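Local coordinates for protein salt-tolerant glutaminase (PDB 3AGD) that probably hydrolyses L-glutamine to L-glutamate and ammonium, as a salt-tolerant member of the glutaminase family, at residues A[232-244]-A[256-270]. Sequence-based numbering, arbitrary orientation.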
ATOM      1  N   ARG A 232       3.108   3.848 -10.883  1.00 15.94           N
ATOM      2  CA  ARG A 232       4.294   4.692 -10.882  1.00 15.52           C
ATOM      3  C   ARG A 232       3.933   6.087 -10.389  1.00 16.01           C
ATOM      4  O   ARG A 232       4.678   6.703  -9.627  1.00 17.02           O
ATOM      5  CB  ARG A 232       4.885   4.773 -12.298  1.00 13.49           C
ATOM      6  CG  ARG A 232       5.870   5.928 -12.522  1.00 15.68           C
ATOM      7  CD  ARG A 232       7.127   5.822 -11.667  1.00 15.06           C
ATOM      8  NE  ARG A 232       8.099   4.860 -12.185  1.00 17.25           N
ATOM      9  CZ  ARG A 232       8.868   5.058 -13.257  1.00 18.47           C
ATOM     10  NH1 ARG A 232       8.792   6.190 -13.946  1.00 19.16           N
ATOM     11  NH2 ARG A 232       9.726   4.122 -13.636  1.00 15.36           N
ATOM     12  N   VAL A 233       2.780   6.577 -10.822  1.00 15.65           N
ATOM     13  CA  VAL A 233       2.341   7.909 -10.439  1.00 17.82           C
ATOM     14  C   VAL A 233       2.064   8.000  -8.946  1.00 17.21           C
ATOM     15  O   VAL A 233       2.534   8.916  -8.267  1.00 15.48           O
ATOM     16  CB  VAL A 233       1.077   8.316 -11.225  1.00 17.69           C
ATOM     17  CG1 VAL A 233       0.536   9.636 -10.702  1.00 15.68           C
ATOM     18  CG2 VAL A 233       1.417   8.437 -12.712  1.00 16.37           C
ATOM     19  N   VAL A 234       1.311   7.042  -8.423  1.00 15.99           N
ATOM     20  CA  VAL A 234       1.005   7.078  -7.006  1.00 15.58           C
ATOM     21  C   VAL A 234       2.270   6.860  -6.173  1.00 14.88           C
ATOM     22  O   VAL A 234       2.380   7.400  -5.077  1.00 16.22           O
ATOM     23  CB  VAL A 234      -0.079   6.052  -6.653  1.00 14.69           C
ATOM     24  CG1 VAL A 234      -0.448   6.170  -5.182  1.00 13.23           C
ATOM     25  CG2 VAL A 234      -1.314   6.295  -7.532  1.00 12.88           C
ATOM     26  N   SER A 235       3.226   6.090  -6.692  1.00 12.53           N
ATOM     27  CA  SER A 235       4.480   5.868  -5.966  1.00 16.88           C
ATOM     28  C   SER A 235       5.221   7.195  -5.828  1.00 16.90           C
ATOM     29  O   SER A 235       5.680   7.555  -4.746  1.00 17.64           O
ATOM     30  CB  SER A 235       5.386   4.863  -6.698  1.00 17.91           C
ATOM     31  OG  SER A 235       4.898   3.535  -6.596  1.00 15.67           O
ATOM     32  N   VAL A 236       5.323   7.927  -6.933  1.00 15.32           N
ATOM     33  CA  VAL A 236       6.011   9.218  -6.940  1.00 15.59           C
ATOM     34  C   VAL A 236       5.311  10.248  -6.045  1.00 16.70           C
ATOM     35  O   VAL A 236       5.968  11.083  -5.417  1.00 17.03           O
ATOM     36  CB  VAL A 236       6.130   9.743  -8.385  1.00 17.12           C
ATOM     37  CG1 VAL A 236       6.688  11.159  -8.401  1.00 19.62           C
ATOM     38  CG2 VAL A 236       7.036   8.812  -9.177  1.00 12.26           C
ATOM     39  N   MET A 237       3.982  10.185  -5.987  1.00 15.34           N
ATOM     40  CA  MET A 237       3.206  11.086  -5.137  1.00 16.05           C
ATOM     41  C   MET A 237       3.546  10.769  -3.680  1.00 14.36           C
ATOM     42  O   MET A 237       3.747  11.661  -2.856  1.00 13.67           O
ATOM     43  CB  MET A 237       1.700  10.874  -5.357  1.00 14.49           C
ATOM     44  CG  MET A 237       1.117  11.533  -6.597  1.00 13.01           C
ATOM     45  SD  MET A 237      -0.617  11.041  -6.862  1.00 19.76           S
ATOM     46  CE  MET A 237      -1.428  11.893  -5.507  1.00 17.75           C
ATOM     47  N   THR A 238       3.606   9.481  -3.374  1.00 14.21           N
ATOM     48  CA  THR A 238       3.908   9.024  -2.029  1.00 15.15           C
ATOM     49  C   THR A 238       5.262   9.547  -1.558  1.00 18.22           C
ATOM     50  O   THR A 238       5.365  10.161  -0.498  1.00 19.76           O
ATOM     51  CB  THR A 238       3.909   7.479  -1.971  1.00 15.86           C
ATOM     52  OG1 THR A 238       2.631   6.988  -2.392  1.00 17.29           O
ATOM     53  CG2 THR A 238       4.187   6.989  -0.554  1.00 17.71           C
ATOM     54  N   SER A 239       6.297   9.319  -2.360  1.00 20.10           N
ATOM     55  CA  SER A 239       7.652   9.741  -2.008  1.00 23.21           C
ATOM     56  C   SER A 239       7.914  11.244  -1.925  1.00 22.57           C
ATOM     57  O   SER A 239       8.654  11.691  -1.047  1.00 21.94           O
ATOM     58  CB  SER A 239       8.658   9.123  -2.984  1.00 20.58           C
ATOM     59  OG  SER A 239       8.636   7.711  -2.902  1.00 23.87           O
ATOM     60  N   SER A 240       7.319  12.026  -2.823  1.00 22.73           N
ATOM     61  CA  SER A 240       7.573  13.468  -2.829  1.00 21.88           C
ATOM     62  C   SER A 240       6.377  14.409  -2.787  1.00 20.33           C
ATOM     63  O   SER A 240       6.546  15.615  -2.586  1.00 21.16           O
ATOM     64  CB  SER A 240       8.427  13.824  -4.042  1.00 20.52           C
ATOM     65  OG  SER A 240       9.609  13.047  -4.044  1.00 23.68           O
ATOM     66  N   GLY A 241       5.177  13.874  -2.973  1.00 15.48           N
ATOM     67  CA  GLY A 241       4.000  14.728  -2.953  1.00 17.01           C
ATOM     68  C   GLY A 241       3.862  15.670  -1.765  1.00 17.27           C
ATOM     69  O   GLY A 241       3.477  16.832  -1.930  1.00 16.47           O
ATOM     70  N   MET A 242       4.167  15.181  -0.565  1.00 15.91           N
ATOM     71  CA  MET A 242       4.051  15.993   0.646  1.00 16.56           C
ATOM     72  C   MET A 242       5.383  16.053   1.396  1.00 18.05           C
ATOM     73  O   MET A 242       5.418  16.049   2.632  1.00 13.83           O
ATOM     74  CB  MET A 242       2.977  15.396   1.558  1.00 17.93           C
ATOM     75  CG  MET A 242       1.599  15.269   0.917  1.00 19.34           C
ATOM     76  SD  MET A 242       0.876  16.857   0.472  1.00 24.12           S
ATOM     77  CE  MET A 242       0.504  17.523   2.061  1.00 22.45           C
ATOM     78  N   TYR A 243       6.468  16.124   0.631  1.00 18.92           N
ATOM     79  CA  TYR A 243       7.830  16.137   1.159  1.00 21.66           C
ATOM     80  C   TYR A 243       8.146  17.112   2.289  1.00 23.06           C
ATOM     81  O   TYR A 243       8.824  16.751   3.253  1.00 22.16           O
ATOM     82  CB  TYR A 243       8.822  16.394   0.019  1.00 23.93           C
ATOM     83  CG  TYR A 243      10.220  15.887   0.296  1.00 26.01           C
ATOM     84  CD1 TYR A 243      10.530  14.532   0.148  1.00 24.75           C
ATOM     85  CD2 TYR A 243      11.233  16.755   0.706  1.00 24.96           C
ATOM     86  CE1 TYR A 243      11.807  14.054   0.397  1.00 25.99           C
ATOM     87  CE2 TYR A 243      12.522  16.285   0.960  1.00 26.70           C
ATOM     88  CZ  TYR A 243      12.800  14.935   0.802  1.00 27.27           C
ATOM     89  OH  TYR A 243      14.068  14.458   1.042  1.00 28.08           O
ATOM     90  N   ASP A 244       7.678  18.349   2.170  1.00 25.70           N
ATOM     91  CA  ASP A 244       7.975  19.353   3.185  1.00 30.00           C
ATOM     92  C   ASP A 244       6.887  19.574   4.225  1.00 29.95           C
ATOM     93  O   ASP A 244       6.914  20.569   4.953  1.00 32.35           O
ATOM     94  CB  ASP A 244       8.337  20.686   2.517  1.00 32.39           C
ATOM     95  CG  ASP A 244       9.690  20.640   1.814  1.00 37.19           C
ATOM     96  OD1 ASP A 244      10.687  20.260   2.464  1.00 38.57           O
ATOM     97  OD2 ASP A 244       9.762  20.985   0.617  1.00 38.27           O
ATOM     98  N   PRO A 256      -1.273   8.942  -0.225  1.00 11.14           N
ATOM     99  CA  PRO A 256      -0.534   9.636  -1.285  1.00 13.43           C
ATOM    100  C   PRO A 256      -1.274  10.929  -1.636  1.00 18.13           C
ATOM    101  O   PRO A 256      -2.460  10.895  -1.955  1.00 18.52           O
ATOM    102  CB  PRO A 256      -0.546   8.623  -2.423  1.00 11.44           C
ATOM    103  CG  PRO A 256      -0.496   7.300  -1.690  1.00 13.24           C
ATOM    104  CD  PRO A 256      -1.477   7.516  -0.556  1.00 11.37           C
ATOM    105  N   ALA A 257      -0.589  12.068  -1.569  1.00 18.03           N
ATOM    106  CA  ALA A 257      -1.255  13.334  -1.855  1.00 17.09           C
ATOM    107  C   ALA A 257      -0.389  14.418  -2.476  1.00 17.15           C
ATOM    108  O   ALA A 257       0.838  14.318  -2.514  1.00 17.56           O
ATOM    109  CB  ALA A 257      -1.895  13.871  -0.581  1.00 15.45           C
ATOM    110  N   LYS A 258      -1.057  15.459  -2.962  1.00 16.71           N
ATOM    111  CA  LYS A 258      -0.390  16.607  -3.564  1.00 18.49           C
ATOM    112  C   LYS A 258      -1.276  17.838  -3.416  1.00 18.56           C
ATOM    113  O   LYS A 258      -2.465  17.802  -3.745  1.00 19.81           O
ATOM    114  CB  LYS A 258      -0.108  16.369  -5.048  1.00 17.64           C
ATOM    115  CG  LYS A 258       0.728  17.477  -5.686  1.00 16.59           C
ATOM    116  CD  LYS A 258       2.146  17.476  -5.126  1.00 17.65           C
ATOM    117  CE  LYS A 258       2.988  18.623  -5.671  1.00 16.58           C
ATOM    118  NZ  LYS A 258       2.689  19.912  -4.985  1.00 20.04           N
ATOM    119  N   SER A 259      -0.700  18.923  -2.914  1.00 17.41           N
ATOM    120  CA  SER A 259      -1.444  20.163  -2.746  1.00 19.23           C
ATOM    121  C   SER A 259      -1.110  21.149  -3.868  1.00 19.33           C
ATOM    122  O   SER A 259      -0.114  20.986  -4.580  1.00 17.47           O
ATOM    123  CB  SER A 259      -1.109  20.797  -1.392  1.00 21.82           C
ATOM    124  OG  SER A 259      -1.886  21.964  -1.161  1.00 22.62           O
ATOM    125  N   GLY A 260      -1.961  22.164  -4.016  1.00 19.70           N
ATOM    126  CA  GLY A 260      -1.770  23.201  -5.018  1.00 18.40           C
ATOM    127  C   GLY A 260      -1.950  24.536  -4.310  1.00 21.90           C
ATOM    128  O   GLY A 260      -2.813  24.644  -3.435  1.00 23.05           O
ATOM    129  N   VAL A 261      -1.160  25.548  -4.671  1.00 20.78           N
ATOM    130  CA  VAL A 261      -1.245  26.851  -4.008  1.00 20.38           C
ATOM    131  C   VAL A 261      -2.589  27.578  -4.105  1.00 22.31           C
ATOM    132  O   VAL A 261      -2.788  28.600  -3.450  1.00 23.22           O
ATOM    133  CB  VAL A 261      -0.121  27.817  -4.490  1.00 20.14           C
ATOM    134  CG1 VAL A 261       1.241  27.299  -4.029  1.00 18.50           C
ATOM    135  CG2 VAL A 261      -0.145  27.953  -6.006  1.00 17.95           C
ATOM    136  N   ALA A 262      -3.511  27.063  -4.912  1.00 20.98           N
ATOM    137  CA  ALA A 262      -4.818  27.692  -5.036  1.00 22.95           C
ATOM    138  C   ALA A 262      -5.742  27.172  -3.939  1.00 24.29           C
ATOM    139  O   ALA A 262      -6.857  27.664  -3.776  1.00 24.89           O
ATOM    140  CB  ALA A 262      -5.420  27.412  -6.407  1.00 23.80           C
ATOM    141  N   GLY A 263      -5.274  26.171  -3.193  1.00 22.62           N
ATOM    142  CA  GLY A 263      -6.066  25.616  -2.107  1.00 20.56           C
ATOM    143  C   GLY A 263      -6.567  24.191  -2.287  1.00 17.64           C
ATOM    144  O   GLY A 263      -7.241  23.660  -1.408  1.00 16.07           O
ATOM    145  N   GLY A 264      -6.233  23.559  -3.407  1.00 16.54           N
ATOM    146  CA  GLY A 264      -6.700  22.201  -3.642  1.00 18.43           C
ATOM    147  C   GLY A 264      -5.724  21.090  -3.305  1.00 18.86           C
ATOM    148  O   GLY A 264      -4.541  21.163  -3.648  1.00 20.97           O
ATOM    149  N   VAL A 265      -6.216  20.060  -2.624  1.00 17.44           N
ATOM    150  CA  VAL A 265      -5.385  18.911  -2.274  1.00 17.80           C
ATOM    151  C   VAL A 265      -5.935  17.655  -2.946  1.00 17.58           C
ATOM    152  O   VAL A 265      -7.126  17.360  -2.860  1.00 14.97           O
ATOM    153  CB  VAL A 265      -5.337  18.654  -0.752  1.00 15.02           C
ATOM    154  CG1 VAL A 265      -4.362  17.508  -0.459  1.00 11.47           C
ATOM    155  CG2 VAL A 265      -4.910  19.912  -0.019  1.00 14.27           C
ATOM    156  N   LEU A 266      -5.051  16.922  -3.613  1.00 18.34           N
ATOM    157  CA  LEU A 266      -5.417  15.699  -4.306  1.00 17.40           C
ATOM    158  C   LEU A 266      -4.918  14.495  -3.509  1.00 19.21           C
ATOM    159  O   LEU A 266      -3.770  14.466  -3.065  1.00 18.60           O
ATOM    160  CB  LEU A 266      -4.798  15.714  -5.708  1.00 19.29           C
ATOM    161  CG  LEU A 266      -5.006  14.591  -6.736  1.00 24.38           C
ATOM    162  CD1 LEU A 266      -3.819  13.670  -6.739  1.00 25.22           C
ATOM    163  CD2 LEU A 266      -6.300  13.848  -6.465  1.00 19.35           C
ATOM    164  N   GLY A 267      -5.792  13.514  -3.316  1.00 16.21           N
ATOM    165  CA  GLY A 267      -5.423  12.317  -2.588  1.00 16.57           C
ATOM    166  C   GLY A 267      -5.802  11.092  -3.397  1.00 19.88           C
ATOM    167  O   GLY A 267      -6.808  11.100  -4.110  1.00 19.01           O
ATOM    168  N   ALA A 268      -4.996  10.041  -3.300  1.00 17.86           N
ATOM    169  CA  ALA A 268      -5.270   8.811  -4.028  1.00 19.60           C
ATOM    170  C   ALA A 268      -4.737   7.626  -3.232  1.00 20.57           C
ATOM    171  O   ALA A 268      -3.538   7.351  -3.236  1.00 18.47           O
ATOM    172  CB  ALA A 268      -4.622   8.861  -5.404  1.00 19.09           C
ATOM    173  N   LEU A 269      -5.644   6.938  -2.545  1.00 19.91           N
ATOM    174  CA  LEU A 269      -5.294   5.783  -1.726  1.00 15.47           C
ATOM    175  C   LEU A 269      -5.681   4.517  -2.486  1.00 18.86           C
ATOM    176  O   LEU A 269      -6.863   4.173  -2.586  1.00 21.13           O
ATOM    177  CB  LEU A 269      -6.034   5.856  -0.388  1.00 13.44           C
ATOM    178  CG  LEU A 269      -5.737   4.724   0.599  1.00 18.51           C
ATOM    179  CD1 LEU A 269      -4.241   4.682   0.880  1.00 20.04           C
ATOM    180  CD2 LEU A 269      -6.524   4.928   1.884  1.00 12.66           C
ATOM    181  N   PRO A 270      -4.684   3.801  -3.025  1.00 18.42           N
ATOM    182  CA  PRO A 270      -4.907   2.574  -3.791  1.00 17.52           C
ATOM    183  C   PRO A 270      -5.970   1.618  -3.275  1.00 18.45           C
ATOM    184  O   PRO A 270      -5.957   1.215  -2.112  1.00 16.66           O
ATOM    185  CB  PRO A 270      -3.522   1.936  -3.824  1.00 18.30           C
ATOM    186  CG  PRO A 270      -2.629   3.137  -3.898  1.00 17.78           C
ATOM    187  CD  PRO A 270      -3.241   4.050  -2.853  1.00 16.13           C
TER
HETATM  188  O   HOH W   1       2.120  11.854  -0.567  1.00 18.50           O
HETATM  189  O   HOH W   2       1.938  19.188  -1.745  1.00 20.49           O
HETATM  190  O   HOH W   3       4.956  19.576  -2.723  1.00 42.55           O
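The end of helix 227-240 packs against the beta hairpin of strands 257-259 and 264-269, at the edge of the five-stranded antiparallel sheet. Met237 carries much of the contact: its chain turns at the thioether (chi3 70°), laying CE over the backbone of Ala257 and into Leu266. The two side chains cross at about a right angle, with Met237 CE 3.2 Å from Leu266 CD1, closer than usual van der Waals contact, so the exact spacing is doubtful. One turn earlier, Val234 CG1 sits 3.7 Å from Pro256 CG and also meets the ring of Pro270. Thr238 lies alongside Pro256; its OG1 is bound to Val234 O at 2.7 Å, on the face of that carbonyl opposite to the one used by Thr238 N.

No direct hydrogen bond joins the segments; three waters bridge them. One molecule donates to Met237 O and accepts from Ala257 N. Gly241, with no side chain, lets its CA come to 3.2 Å from Ala257 O in a CH···O contact. A second water links Gly241 O to Ser259 N, and a third links Gly241 O to Lys258 NZ, which also donates to Ser259 O at 3.0 Å. Lys258 touches Ser64, a glutamate-binding residue; Lys258-Ser259-Gly260, beside a probable SxxK motif, is consistent with the K(T/S)G-type motif, here at the end of an edge strand, of the serine beta-lactamase-like fold.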